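Local coordinates for protein thymine dioxygenase (Neurospora crassa, PDB 5C3Q) that is a fungal thymine-7-hydroxylase of the iron- and 2-oxoglutarate-dependent dioxygenase family, binding thymine beside the cosubstrate and probably oxidising its methyl group, at residues N9-V14 and V235-G240; I15-F20 and Y49-P54; A116-E121 and G209-G214; M173-N178 and E304-T309; C295-K300 and I321-Y326. All coordinates share one frame; numbering follows the deposited sequence.

Interaction 1: N9-V14 and V235-G240; sequences NEDGLV and VKSPNG
L13 lays CD2 across CB and CG1 of V235, with CD1 nearby, the side chains crossing at about a right angle. CG of L13 stands anti to the backbone N (chi1 178°), which carries the branch across the gap, and CD2 of L13 comes to rest 3.9 Å from CB of V235. Nearer its own backbone, CB of L13 packs 3.9 Å from CB of S237 and also meets the CD corner of P238. The proline ring leans on the peptide of G12, its CG 3.4 Å from G12 O. At the tip of the hairpin the contact turns polar. D11 and G12 are the central residues of a type I' turn from E10 to L13, and the D11 carboxylate swings over to S237, whose OG donates to OD2 of D11 at 2.7 Å, meeting it from above the carboxylate plane. S237 OG is in turn an acceptor for Q241 N, so the hydroxyl ties the hairpin tip to its own type I turn, S237 to G240. N239 adds a weak bond from ND2 to D11 OD1 (3.4 Å), with the carboxylate and amide planes 82° apart. The contact sets the hairpin of strands 8-10 and 13-19, at one edge of the large mixed sheet, against the turn joining strands 233-236 and 242-244 of the smaller sheet; I243 of strand 242-244 touches both L13 and D11.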
# COMPACT_ATOMS: atom_id res chain seq x y z
N ASN A 9 12.42 -5.51 -14.44
CA ASN A 9 12.52 -6.69 -15.30
C ASN A 9 13.69 -7.57 -14.88
O ASN A 9 14.78 -7.49 -15.45
CB ASN A 9 12.66 -6.26 -16.76
CG ASN A 9 12.49 -7.42 -17.73
OD1 ASN A 9 12.57 -8.59 -17.34
ND2 ASN A 9 12.25 -7.11 -19.00
N GLU A 10 13.45 -8.41 -13.87
CA GLU A 10 14.47 -9.28 -13.31
C GLU A 10 13.85 -10.57 -12.77
O GLU A 10 12.79 -10.54 -12.14
CB GLU A 10 15.22 -8.58 -12.18
CG GLU A 10 16.06 -7.39 -12.62
CD GLU A 10 16.81 -6.72 -11.48
OE1 GLU A 10 16.89 -7.30 -10.37
OE2 GLU A 10 17.33 -5.60 -11.70
N ASP A 11 14.51 -11.69 -13.03
CA ASP A 11 14.14 -12.99 -12.48
C ASP A 11 12.71 -13.42 -12.82
O ASP A 11 12.05 -14.10 -12.03
CB ASP A 11 14.35 -12.99 -10.96
CG ASP A 11 14.51 -14.38 -10.39
OD1 ASP A 11 15.28 -15.16 -10.98
OD2 ASP A 11 13.88 -14.69 -9.35
N GLY A 12 12.24 -13.02 -13.99
CA GLY A 12 10.88 -13.34 -14.44
C GLY A 12 9.82 -12.38 -13.92
O GLY A 12 8.65 -12.53 -14.26
N LEU A 13 10.21 -11.42 -13.09
CA LEU A 13 9.30 -10.39 -12.59
C LEU A 13 9.36 -9.20 -13.53
O LEU A 13 10.41 -8.55 -13.63
CB LEU A 13 9.67 -9.95 -11.17
CG LEU A 13 8.82 -8.84 -10.53
CD1 LEU A 13 7.42 -9.33 -10.21
CD2 LEU A 13 9.49 -8.32 -9.27
N VAL A 14 8.25 -8.91 -14.20
CA VAL A 14 8.16 -7.76 -15.10
C VAL A 14 7.07 -6.82 -14.59
O VAL A 14 5.89 -7.16 -14.63
CB VAL A 14 7.90 -8.20 -16.55
CG1 VAL A 14 7.77 -6.99 -17.48
CG2 VAL A 14 9.02 -9.11 -17.03
N VAL A 235 9.89 -6.80 -4.35
CA VAL A 235 8.71 -7.54 -4.75
C VAL A 235 9.16 -8.96 -5.09
O VAL A 235 10.18 -9.14 -5.76
CB VAL A 235 8.04 -6.88 -5.97
CG1 VAL A 235 6.85 -7.69 -6.46
CG2 VAL A 235 7.62 -5.46 -5.64
N LYS A 236 8.40 -9.95 -4.64
CA LYS A 236 8.77 -11.34 -4.86
C LYS A 236 8.48 -11.76 -6.30
O LYS A 236 7.38 -11.55 -6.82
CB LYS A 236 8.06 -12.26 -3.85
CG LYS A 236 8.80 -13.56 -3.60
CD LYS A 236 8.48 -14.16 -2.23
CE LYS A 236 9.38 -15.35 -1.95
NZ LYS A 236 8.83 -16.26 -0.91
N SER A 237 9.49 -12.34 -6.95
CA SER A 237 9.37 -12.81 -8.32
C SER A 237 8.62 -14.14 -8.38
O SER A 237 8.49 -14.82 -7.36
CB SER A 237 10.75 -12.99 -8.94
OG SER A 237 11.38 -14.15 -8.43
N PRO A 238 8.14 -14.53 -9.58
CA PRO A 238 7.53 -15.85 -9.74
C PRO A 238 8.47 -17.03 -9.47
O PRO A 238 7.99 -18.15 -9.27
CB PRO A 238 7.06 -15.86 -11.21
CG PRO A 238 7.77 -14.73 -11.87
CD PRO A 238 7.98 -13.71 -10.80
N ASN A 239 9.78 -16.79 -9.47
CA ASN A 239 10.75 -17.82 -9.11
C ASN A 239 11.10 -17.80 -7.62
O ASN A 239 11.93 -18.58 -7.18
CB ASN A 239 12.03 -17.66 -9.94
CG ASN A 239 11.75 -17.63 -11.42
OD1 ASN A 239 10.82 -18.28 -11.90
ND2 ASN A 239 12.55 -16.86 -12.16
N GLY A 240 10.48 -16.90 -6.86
CA GLY A 240 10.58 -16.90 -5.40
C GLY A 240 11.70 -16.06 -4.82
O GLY A 240 12.08 -16.26 -3.67

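Interaction 2: I15-F20 and Y49-P54; sequences IPLIDF and YLKNIP
The ends of strands 13-19 and 47-51 run parallel, the axes of 17-19 and 49-51 passing 4.7 Å apart, and the side chains interlock on both faces. On one face L17 nests between Y49 and K51: its CD1 touches CB of Y49 at 3.8 Å and also CD of the lysine, whose chain bends at chi3 (-81°) as it passes the leucine. Two residues before L17, CG2 of I15 fills the hollow beside the Y49 ring, 3.6 Å from CD1 of Y49, while the ring's hydroxyl reaches T246 O. The other face holds I18 and L50 side by side. L50 forks, so that CD2 packs on CB of I18 and CD1 sits 3.9 Å from CD1 of F20. The F20 ring is fenced by CG2 of I53 near its CB and by CD of P54 at its edge. Helix 28-44, which connects the strands in a beta-alpha-beta crossover, closes over this greasy face with helix 147-173. I18 bonds to both neighbours of L50, with N to Y49 O at 2.8 Å and K51 N to its own O; Y49 N to P16 O and F20 N to K51 O extend the pattern. D19 ends the strand, OD1 bonded to S21 OG and OD2 taking a weak bond from N52 ND2. Backbone bonds thus set the register, hydrocarbon fills the helix-covered face, and the charged ends of D19 and K51 stay on the other.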
# COMPACT_ATOMS: atom_id res chain seq x y z
N ILE A 15 7.47 -5.66 -14.08
CA ILE A 15 6.52 -4.66 -13.61
C ILE A 15 6.51 -3.53 -14.64
O ILE A 15 7.51 -2.83 -14.79
CB ILE A 15 6.89 -4.11 -12.22
CG1 ILE A 15 6.94 -5.26 -11.20
CG2 ILE A 15 5.90 -3.04 -11.79
CD1 ILE A 15 7.47 -4.87 -9.83
N PRO A 16 5.39 -3.37 -15.37
CA PRO A 16 5.35 -2.37 -16.43
C PRO A 16 5.28 -0.95 -15.89
O PRO A 16 4.78 -0.72 -14.78
CB PRO A 16 4.05 -2.70 -17.17
CG PRO A 16 3.17 -3.26 -16.11
CD PRO A 16 4.08 -4.04 -15.20
N LEU A 17 5.80 -0.02 -16.69
CA LEU A 17 5.66 1.40 -16.46
C LEU A 17 4.59 1.88 -17.42
O LEU A 17 4.72 1.69 -18.63
CB LEU A 17 6.97 2.12 -16.75
CG LEU A 17 6.97 3.65 -16.68
CD1 LEU A 17 6.54 4.14 -15.31
CD2 LEU A 17 8.36 4.16 -17.03
N ILE A 18 3.52 2.47 -16.90
CA ILE A 18 2.37 2.86 -17.71
C ILE A 18 2.06 4.34 -17.51
O ILE A 18 2.06 4.84 -16.38
CB ILE A 18 1.14 1.98 -17.37
CG1 ILE A 18 1.43 0.52 -17.76
CG2 ILE A 18 -0.10 2.47 -18.10
CD1 ILE A 18 0.51 -0.50 -17.13
N ASP A 19 1.84 5.03 -18.62
CA ASP A 19 1.49 6.44 -18.60
C ASP A 19 -0.02 6.56 -18.41
O ASP A 19 -0.79 6.36 -19.34
CB ASP A 19 1.92 7.11 -19.92
CG ASP A 19 1.57 8.58 -19.98
OD1 ASP A 19 0.67 9.03 -19.24
OD2 ASP A 19 2.20 9.30 -20.78
N PHE A 20 -0.43 6.89 -17.19
CA PHE A 20 -1.86 6.86 -16.85
C PHE A 20 -2.68 7.92 -17.60
O PHE A 20 -3.87 7.72 -17.83
CB PHE A 20 -2.05 7.01 -15.34
CG PHE A 20 -3.41 6.58 -14.86
CD1 PHE A 20 -3.82 5.26 -15.01
CD2 PHE A 20 -4.28 7.48 -14.27
CE1 PHE A 20 -5.07 4.85 -14.57
CE2 PHE A 20 -5.53 7.07 -13.84
CZ PHE A 20 -5.92 5.76 -13.98
N TYR A 49 3.84 0.33 -12.24
CA TYR A 49 4.20 1.72 -11.96
C TYR A 49 3.35 2.59 -12.87
O TYR A 49 3.25 2.31 -14.07
CB TYR A 49 5.67 2.02 -12.29
CG TYR A 49 6.72 1.57 -11.31
CD1 TYR A 49 6.73 0.28 -10.78
CD2 TYR A 49 7.78 2.42 -10.96
CE1 TYR A 49 7.73 -0.14 -9.92
CE2 TYR A 49 8.78 2.01 -10.10
CZ TYR A 49 8.76 0.74 -9.58
OH TYR A 49 9.76 0.34 -8.73
N LEU A 50 2.77 3.64 -12.31
CA LEU A 50 2.06 4.64 -13.10
C LEU A 50 2.81 5.95 -13.09
O LEU A 50 3.27 6.40 -12.04
CB LEU A 50 0.65 4.87 -12.55
CG LEU A 50 -0.32 3.69 -12.63
CD1 LEU A 50 -1.65 4.10 -12.03
CD2 LEU A 50 -0.50 3.21 -14.06
N LYS A 51 2.92 6.57 -14.26
CA LYS A 51 3.44 7.93 -14.40
C LYS A 51 2.33 8.83 -14.94
O LYS A 51 1.31 8.34 -15.44
CB LYS A 51 4.68 7.97 -15.32
CG LYS A 51 4.45 7.46 -16.74
CD LYS A 51 5.75 7.26 -17.49
CE LYS A 51 6.31 8.56 -18.05
NZ LYS A 51 7.64 8.35 -18.69
N ASN A 52 2.54 10.14 -14.84
CA ASN A 52 1.57 11.14 -15.28
C ASN A 52 0.17 10.90 -14.74
O ASN A 52 -0.81 10.88 -15.49
CB ASN A 52 1.55 11.23 -16.81
CG ASN A 52 2.90 11.63 -17.38
OD1 ASN A 52 3.69 12.29 -16.70
ND2 ASN A 52 3.18 11.23 -18.60
N ILE A 53 0.09 10.69 -13.43
CA ILE A 53 -1.19 10.58 -12.73
C ILE A 53 -1.72 11.99 -12.46
O ILE A 53 -0.96 12.95 -12.50
CB ILE A 53 -1.07 9.75 -11.42
CG1 ILE A 53 0.04 10.30 -10.51
CG2 ILE A 53 -0.81 8.29 -11.74
CD1 ILE A 53 -0.10 9.89 -9.06
N PRO A 54 -3.02 12.12 -12.17
CA PRO A 54 -3.59 13.45 -11.94
C PRO A 54 -3.07 14.19 -10.69
O PRO A 54 -3.21 15.42 -10.61
CB PRO A 54 -5.10 13.19 -11.81
CG PRO A 54 -5.32 11.83 -12.38
CD PRO A 54 -4.06 11.07 -12.10

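Interaction 3: A116-E121 and G209-G214; sequences APDIKE and GQVRAG
Direct hydrogen bonds do most of the work between the loop 116-121 and the chain leading into strand 213-216. Q210 turns its amide toward the loop, the chain bent at chi2 (79°), and NE2 gives a bond to P117 O at 2.9 Å; that oxygen lies in the amide plane, though the donor stands above the carbonyl plane of P117. The same NE2 also bonds V211 O in its own segment, so the amide's rotation is fixed. D118 reaches the start of strand 213-216, where G214 N donates to OD2 of D118 at 2.9 Å from above the carboxylate plane. A weak, fairly straight bond from I119 N to V211 O completes the direct set. Waters supply a second layer. One accepts a hydrogen bond from V211 N and lies 2.9 Å from D118 OD1; another bridges P117 O and Q210 OE1; a third accepts from R212 NE, at the edge of the guanidinium, and donates to I119 O. Van der Waals contact is made by hydrocarbon against the amide: I119 crosses Q210 at about a right angle, its CD1 3.5 Å from CD of Q210, and CB of A116 touches OE1 of Q210. Next along the loop, the extended K120 chain passes R212 O. R212 sends NH2 to P286 O and P197 O, and R212 with A213 forms a classic bulge opposite V275. G214 O accepts from ND1 of the metal ligand H216, so the carboxylate of D118 anchors the peptide next to a second-shell acceptor and probably helps keep that histidine oriented.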
# COMPACT_ATOMS: atom_id res chain seq x y z
N ALA A 116 13.89 -9.01 16.21
CA ALA A 116 14.24 -7.66 15.82
C ALA A 116 13.03 -6.98 15.17
O ALA A 116 12.67 -7.32 14.05
CB ALA A 116 15.41 -7.69 14.84
N PRO A 117 12.39 -6.04 15.88
CA PRO A 117 11.20 -5.39 15.29
C PRO A 117 11.54 -4.46 14.12
O PRO A 117 12.63 -3.90 14.07
CB PRO A 117 10.61 -4.60 16.47
CG PRO A 117 11.74 -4.40 17.42
CD PRO A 117 12.67 -5.56 17.24
N ASP A 118 10.59 -4.32 13.20
CA ASP A 118 10.75 -3.44 12.03
C ASP A 118 11.14 -2.03 12.46
O ASP A 118 10.55 -1.49 13.39
CB ASP A 118 9.46 -3.40 11.21
CG ASP A 118 9.15 -4.72 10.51
OD1 ASP A 118 9.97 -5.65 10.57
OD2 ASP A 118 8.07 -4.81 9.90
N ILE A 119 12.14 -1.45 11.81
CA ILE A 119 12.60 -0.11 12.15
C ILE A 119 11.79 0.91 11.35
O ILE A 119 12.23 1.40 10.31
CB ILE A 119 14.11 0.07 11.91
CG1 ILE A 119 14.90 -1.04 12.59
CG2 ILE A 119 14.57 1.43 12.44
CD1 ILE A 119 16.35 -1.13 12.14
N LYS A 120 10.58 1.19 11.83
CA LYS A 120 9.65 2.07 11.13
C LYS A 120 8.66 2.68 12.10
O LYS A 120 8.48 2.19 13.21
CB LYS A 120 8.90 1.28 10.04
CG LYS A 120 7.91 0.25 10.58
CD LYS A 120 7.13 -0.42 9.46
CE LYS A 120 6.08 -1.37 10.00
NZ LYS A 120 5.20 -1.91 8.92
N GLU A 121 8.02 3.77 11.69
CA GLU A 121 6.85 4.29 12.39
C GLU A 121 5.82 4.70 11.36
O GLU A 121 6.15 4.96 10.20
CB GLU A 121 7.22 5.45 13.33
CG GLU A 121 8.00 6.58 12.68
CD GLU A 121 8.40 7.68 13.65
OE1 GLU A 121 7.80 7.80 14.74
OE2 GLU A 121 9.32 8.45 13.31
N GLY A 209 18.30 -10.85 10.21
CA GLY A 209 16.86 -10.93 9.95
C GLY A 209 16.14 -9.60 10.07
O GLY A 209 14.96 -9.49 9.75
N GLN A 210 16.86 -8.57 10.53
CA GLN A 210 16.34 -7.22 10.68
C GLN A 210 15.88 -6.63 9.34
O GLN A 210 16.64 -6.65 8.38
CB GLN A 210 17.43 -6.32 11.27
CG GLN A 210 17.09 -4.85 11.40
CD GLN A 210 16.23 -4.58 12.61
OE1 GLN A 210 16.74 -4.49 13.73
NE2 GLN A 210 14.93 -4.44 12.39
N VAL A 211 14.67 -6.08 9.29
CA VAL A 211 14.20 -5.36 8.10
C VAL A 211 13.54 -4.03 8.46
O VAL A 211 13.36 -3.71 9.64
CB VAL A 211 13.24 -6.21 7.24
CG1 VAL A 211 13.96 -7.44 6.71
CG2 VAL A 211 11.99 -6.61 8.01
N ARG A 212 13.21 -3.24 7.44
CA ARG A 212 12.48 -2.00 7.62
C ARG A 212 10.97 -2.26 7.63
O ARG A 212 10.24 -1.67 8.43
CB ARG A 212 12.88 -0.96 6.56
CG ARG A 212 14.05 -0.09 7.01
CD ARG A 212 14.47 0.93 5.97
NE ARG A 212 15.17 2.06 6.59
CZ ARG A 212 15.85 3.00 5.93
NH1 ARG A 212 15.95 2.98 4.60
NH2 ARG A 212 16.43 3.98 6.61
N ALA A 213 10.51 -3.14 6.74
CA ALA A 213 9.12 -3.63 6.74
C ALA A 213 9.08 -5.11 6.39
O ALA A 213 9.56 -5.51 5.33
CB ALA A 213 8.26 -2.84 5.77
N GLY A 214 8.50 -5.92 7.28
CA GLY A 214 8.43 -7.37 7.08
C GLY A 214 7.63 -7.76 5.86
O GLY A 214 6.71 -7.05 5.44
O HOH W 1 12.62 -6.55 11.30
O HOH W 2 14.97 -3.85 15.46
O HOH W 3 14.69 2.46 9.41

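Interaction 4: M173-N178 and E304-T309; sequences MGIDAN and EAIPGT
M173 and I175 meet I306 in the centre of the first shell, with T309 and P307 O at the margin. CG2 of I306 is the point on which the two converge, 4.0 Å from CD1 of I175 and 4.1 Å from SD of M173. Both approach it at about a right angle. M173 is extended beyond CG (chi2 175°, chi3 176°), so its sulfur passes I306 and its CE goes on to CG2 of T309, 4.3 Å away. I175 holds CG1 in the crowded position between backbone N and carbonyl carbon, chi1 65°; this turns CG2 toward the turn, where it rests 3.5 Å from P307 O. No hydrogen bond crosses between the segments, and the contact is small.

The second shell is the pair of turns that present these groups. M173 directly precedes G174, which leaves the helix; G174, with positive phi, ends it in a Schellman motif, after which I175 also points at the turn 306-309. On the other segment, I306 to T309 is a type II turn with G308 at the position of positive phi. I306 O is gripped twice by T309, by the backbone N and by OG1 at 2.5 Å, the hydroxyl lying on a carbonyl lone pair. I306 also packs on F180 and bonds by its backbone to W263 of helix 258-263. The contact is therefore surface packing, away from the active site, that joins the C-terminal end of helix 147-173 to the long loop between strands 302-303 and 321-322.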
# COMPACT_ATOMS: atom_id res chain seq x y z
N MET A 173 -10.79 -5.57 -18.68
CA MET A 173 -11.56 -6.81 -18.61
C MET A 173 -12.66 -6.89 -19.67
O MET A 173 -13.18 -7.98 -19.94
CB MET A 173 -12.21 -6.95 -17.23
CG MET A 173 -11.28 -7.39 -16.11
SD MET A 173 -12.13 -7.39 -14.52
CE MET A 173 -10.87 -8.04 -13.44
N GLY A 174 -13.04 -5.75 -20.24
CA GLY A 174 -14.12 -5.71 -21.22
C GLY A 174 -15.50 -5.74 -20.59
O GLY A 174 -16.48 -6.06 -21.25
N ILE A 175 -15.58 -5.41 -19.30
CA ILE A 175 -16.87 -5.30 -18.62
C ILE A 175 -17.27 -3.83 -18.60
O ILE A 175 -16.52 -2.98 -19.09
CB ILE A 175 -16.84 -5.90 -17.19
CG1 ILE A 175 -15.89 -5.11 -16.27
CG2 ILE A 175 -16.43 -7.36 -17.25
CD1 ILE A 175 -15.88 -5.59 -14.83
N ASP A 176 -18.44 -3.52 -18.05
CA ASP A 176 -18.89 -2.14 -17.97
C ASP A 176 -17.79 -1.30 -17.31
O ASP A 176 -17.28 -1.66 -16.24
CB ASP A 176 -20.19 -2.05 -17.17
CG ASP A 176 -20.86 -0.69 -17.30
OD1 ASP A 176 -20.36 0.29 -16.70
OD2 ASP A 176 -21.89 -0.61 -18.01
N ALA A 177 -17.42 -0.20 -17.96
CA ALA A 177 -16.32 0.64 -17.49
C ALA A 177 -16.51 1.12 -16.05
O ALA A 177 -15.54 1.34 -15.33
CB ALA A 177 -16.13 1.83 -18.42
N ASN A 178 -17.77 1.29 -15.63
CA ASN A 178 -18.09 1.80 -14.30
C ASN A 178 -18.53 0.69 -13.33
O ASN A 178 -19.15 0.98 -12.31
CB ASN A 178 -19.16 2.88 -14.41
CG ASN A 178 -18.71 4.06 -15.25
OD1 ASN A 178 -19.08 4.17 -16.42
ND2 ASN A 178 -17.90 4.93 -14.67
N GLU A 304 -17.75 -11.22 -4.36
CA GLU A 304 -17.83 -12.51 -5.06
C GLU A 304 -17.31 -12.36 -6.49
O GLU A 304 -17.24 -11.25 -7.01
CB GLU A 304 -19.26 -13.05 -5.05
CG GLU A 304 -20.32 -12.10 -5.58
CD GLU A 304 -21.74 -12.54 -5.27
OE1 GLU A 304 -22.64 -11.67 -5.28
OE2 GLU A 304 -21.96 -13.75 -5.00
N ALA A 305 -16.95 -13.47 -7.12
CA ALA A 305 -16.25 -13.46 -8.41
C ALA A 305 -16.79 -12.44 -9.42
O ALA A 305 -17.98 -12.42 -9.71
CB ALA A 305 -16.25 -14.86 -9.02
N ILE A 306 -15.89 -11.62 -9.96
CA ILE A 306 -16.23 -10.59 -10.95
C ILE A 306 -16.63 -11.27 -12.27
O ILE A 306 -16.03 -12.28 -12.64
CB ILE A 306 -15.02 -9.65 -11.20
CG1 ILE A 306 -14.66 -8.89 -9.92
CG2 ILE A 306 -15.29 -8.65 -12.31
CD1 ILE A 306 -13.24 -8.36 -9.88
N PRO A 307 -17.64 -10.73 -12.98
CA PRO A 307 -18.01 -11.37 -14.25
C PRO A 307 -16.87 -11.37 -15.26
O PRO A 307 -16.16 -10.37 -15.41
CB PRO A 307 -19.19 -10.51 -14.75
CG PRO A 307 -19.19 -9.28 -13.92
CD PRO A 307 -18.57 -9.65 -12.61
N GLY A 308 -16.70 -12.50 -15.94
CA GLY A 308 -15.64 -12.66 -16.93
C GLY A 308 -14.33 -13.20 -16.38
O GLY A 308 -13.36 -13.31 -17.13
N THR A 309 -14.29 -13.54 -15.09
CA THR A 309 -13.10 -14.13 -14.47
C THR A 309 -13.21 -15.65 -14.30
O THR A 309 -12.35 -16.28 -13.69
CB THR A 309 -12.81 -13.50 -13.09
OG1 THR A 309 -13.94 -13.68 -12.23
CG2 THR A 309 -12.51 -12.01 -13.23

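Interaction 5: C295-K300 and I321-Y326; sequences CNPNHK and INSGKY
H299 O is the best-held polar atom here, and two donors from the other segment grip it. G324 N, in the first turn of helix 323-332, meets it on a lone pair at 3.0 Å, and ND2 of N322 comes in at 3.0 Å too, in the carbonyl plane but with the oxygen tilted out of the asparagine's amide plane. N322 is the N-cap. Its CG stands anti to the backbone N (chi1 172°), and OD1 takes a bond from K325 N at 2.8 Å, while ND2 is left to serve the loop; one amide therefore caps the helix and ties it down. A water bonded to ND2 of N322 and K300 O extends the link.

On the other flank S323 turns its hydroxyl onto the P297 ring, OG 3.4 Å from CG of P297, while its CB lies against N298 O. A second water sits among P297 O, ND1 of H299 and OG of S323, so the serine's polar end is bound. G324 comes close enough to H299 that its CA lies 3.8 Å from ND1 of the imidazole; as a glycine it lets the helix backbone come against the carbonyl.

Beyond the pair, N298 is held by V186 and D185, and H299 N by D188. The loop lies near the thymine pocket, the H299 side chain about 8 Å from the bound thymine. Since H299 O faces the N-terminal end of a helix, the helix dipole probably adds to the pull of its two donors. The chemistry is that of a capped helix start pinned by one carbonyl to the loop that follows strand 284-295.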
# COMPACT_ATOMS: atom_id res chain seq x y z
N CYS A 295 -6.35 1.11 -0.62
CA CYS A 295 -7.70 1.20 -1.15
C CYS A 295 -8.48 -0.07 -0.84
O CYS A 295 -7.94 -1.19 -0.95
CB CYS A 295 -7.68 1.45 -2.65
SG CYS A 295 -6.69 2.86 -3.16
N ASN A 296 -9.74 0.10 -0.46
CA ASN A 296 -10.62 -1.01 -0.13
C ASN A 296 -11.96 -0.87 -0.82
O ASN A 296 -12.40 0.25 -1.11
CB ASN A 296 -10.86 -1.05 1.39
CG ASN A 296 -9.58 -1.30 2.18
OD1 ASN A 296 -8.89 -2.29 1.96
ND2 ASN A 296 -9.28 -0.41 3.11
N PRO A 297 -12.64 -2.00 -1.08
CA PRO A 297 -14.05 -1.88 -1.42
C PRO A 297 -14.80 -1.25 -0.26
O PRO A 297 -14.28 -1.24 0.87
CB PRO A 297 -14.50 -3.33 -1.62
CG PRO A 297 -13.26 -4.14 -1.74
CD PRO A 297 -12.20 -3.40 -0.98
N ASN A 298 -15.99 -0.72 -0.52
CA ASN A 298 -16.85 -0.21 0.54
C ASN A 298 -16.99 -1.31 1.59
O ASN A 298 -17.14 -2.48 1.24
CB ASN A 298 -18.23 0.16 -0.00
CG ASN A 298 -18.16 1.18 -1.13
OD1 ASN A 298 -17.19 1.92 -1.25
ND2 ASN A 298 -19.19 1.22 -1.96
N HIS A 299 -16.91 -0.95 2.87
CA HIS A 299 -16.98 -1.96 3.94
C HIS A 299 -18.27 -2.79 3.85
O HIS A 299 -18.28 -3.96 4.22
CB HIS A 299 -16.86 -1.32 5.33
CG HIS A 299 -15.50 -0.75 5.62
ND1 HIS A 299 -14.33 -1.36 5.24
CD2 HIS A 299 -15.14 0.37 6.30
CE1 HIS A 299 -13.30 -0.64 5.64
NE2 HIS A 299 -13.77 0.42 6.29
N LYS A 300 -19.35 -2.17 3.36
CA LYS A 300 -20.62 -2.86 3.17
C LYS A 300 -20.64 -3.86 2.00
O LYS A 300 -21.57 -4.66 1.89
CB LYS A 300 -21.75 -1.84 2.99
CG LYS A 300 -21.72 -1.10 1.65
CD LYS A 300 -22.67 0.10 1.63
CE LYS A 300 -22.56 0.85 0.32
NZ LYS A 300 -23.48 2.01 0.26
N ILE A 321 -17.77 -13.06 0.57
CA ILE A 321 -17.50 -12.51 1.90
C ILE A 321 -17.80 -11.02 1.93
O ILE A 321 -17.71 -10.33 0.91
CB ILE A 321 -16.03 -12.69 2.34
CG1 ILE A 321 -15.08 -12.34 1.19
CG2 ILE A 321 -15.79 -14.11 2.83
CD1 ILE A 321 -13.69 -11.97 1.66
N ASN A 322 -18.14 -10.53 3.12
CA ASN A 322 -18.27 -9.11 3.35
C ASN A 322 -16.89 -8.48 3.44
O ASN A 322 -16.03 -8.95 4.19
CB ASN A 322 -19.03 -8.83 4.65
CG ASN A 322 -19.01 -7.37 5.03
OD1 ASN A 322 -18.31 -6.97 5.96
ND2 ASN A 322 -19.75 -6.56 4.29
N SER A 323 -16.68 -7.40 2.69
CA SER A 323 -15.39 -6.73 2.62
C SER A 323 -14.91 -6.23 4.00
O SER A 323 -13.80 -6.54 4.43
CB SER A 323 -15.47 -5.55 1.65
OG SER A 323 -14.19 -4.98 1.44
N GLY A 324 -15.76 -5.46 4.67
CA GLY A 324 -15.44 -4.90 5.98
C GLY A 324 -15.00 -5.95 6.99
O GLY A 324 -13.97 -5.80 7.65
N LYS A 325 -15.79 -7.01 7.08
CA LYS A 325 -15.51 -8.13 7.98
C LYS A 325 -14.16 -8.79 7.69
O LYS A 325 -13.40 -9.09 8.61
CB LYS A 325 -16.64 -9.16 7.86
CG LYS A 325 -16.53 -10.35 8.79
CD LYS A 325 -17.77 -11.22 8.70
CE LYS A 325 -17.75 -12.33 9.74
NZ LYS A 325 -16.71 -13.35 9.44
N TYR A 326 -13.87 -9.02 6.41
CA TYR A 326 -12.59 -9.60 6.02
C TYR A 326 -11.42 -8.75 6.50
O TYR A 326 -10.47 -9.25 7.09
CB TYR A 326 -12.51 -9.77 4.50
CG TYR A 326 -11.19 -10.33 4.03
CD1 TYR A 326 -10.95 -11.70 4.06
CD2 TYR A 326 -10.17 -9.50 3.57
CE1 TYR A 326 -9.74 -12.23 3.63
CE2 TYR A 326 -8.96 -10.01 3.15
CZ TYR A 326 -8.75 -11.38 3.18
OH TYR A 326 -7.55 -11.91 2.77
O HOH W 4 -13.76 -2.94 2.91
O HOH W 5 -21.75 -7.79 2.36

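Overall arrangement
Interactions 1 and 2 share strand 13-19 and touch directly, V235 CG2 lying 4.2 Å from I15 CD1; interaction 2 is nested inside the loop that interaction 1 closes. Interaction 3 lies on the other side of the chain's centre from interaction 2, close to the 2-oxoglutarate and metal site, and is the richest in water and polar bonds. Segments 295-300 and 304-309 of interactions 5 and 4 follow closely in sequence. Interactions 1, 2, 3 and 5 are partly buried; interaction 4 is a surface contact with no hydrogen bond across it, whereas interaction 5 is held by two donors from a helix start on one carbonyl, H299 O. Backbone pairing belongs to interaction 2, and a carboxylate-hydroxyl bond to interaction 1.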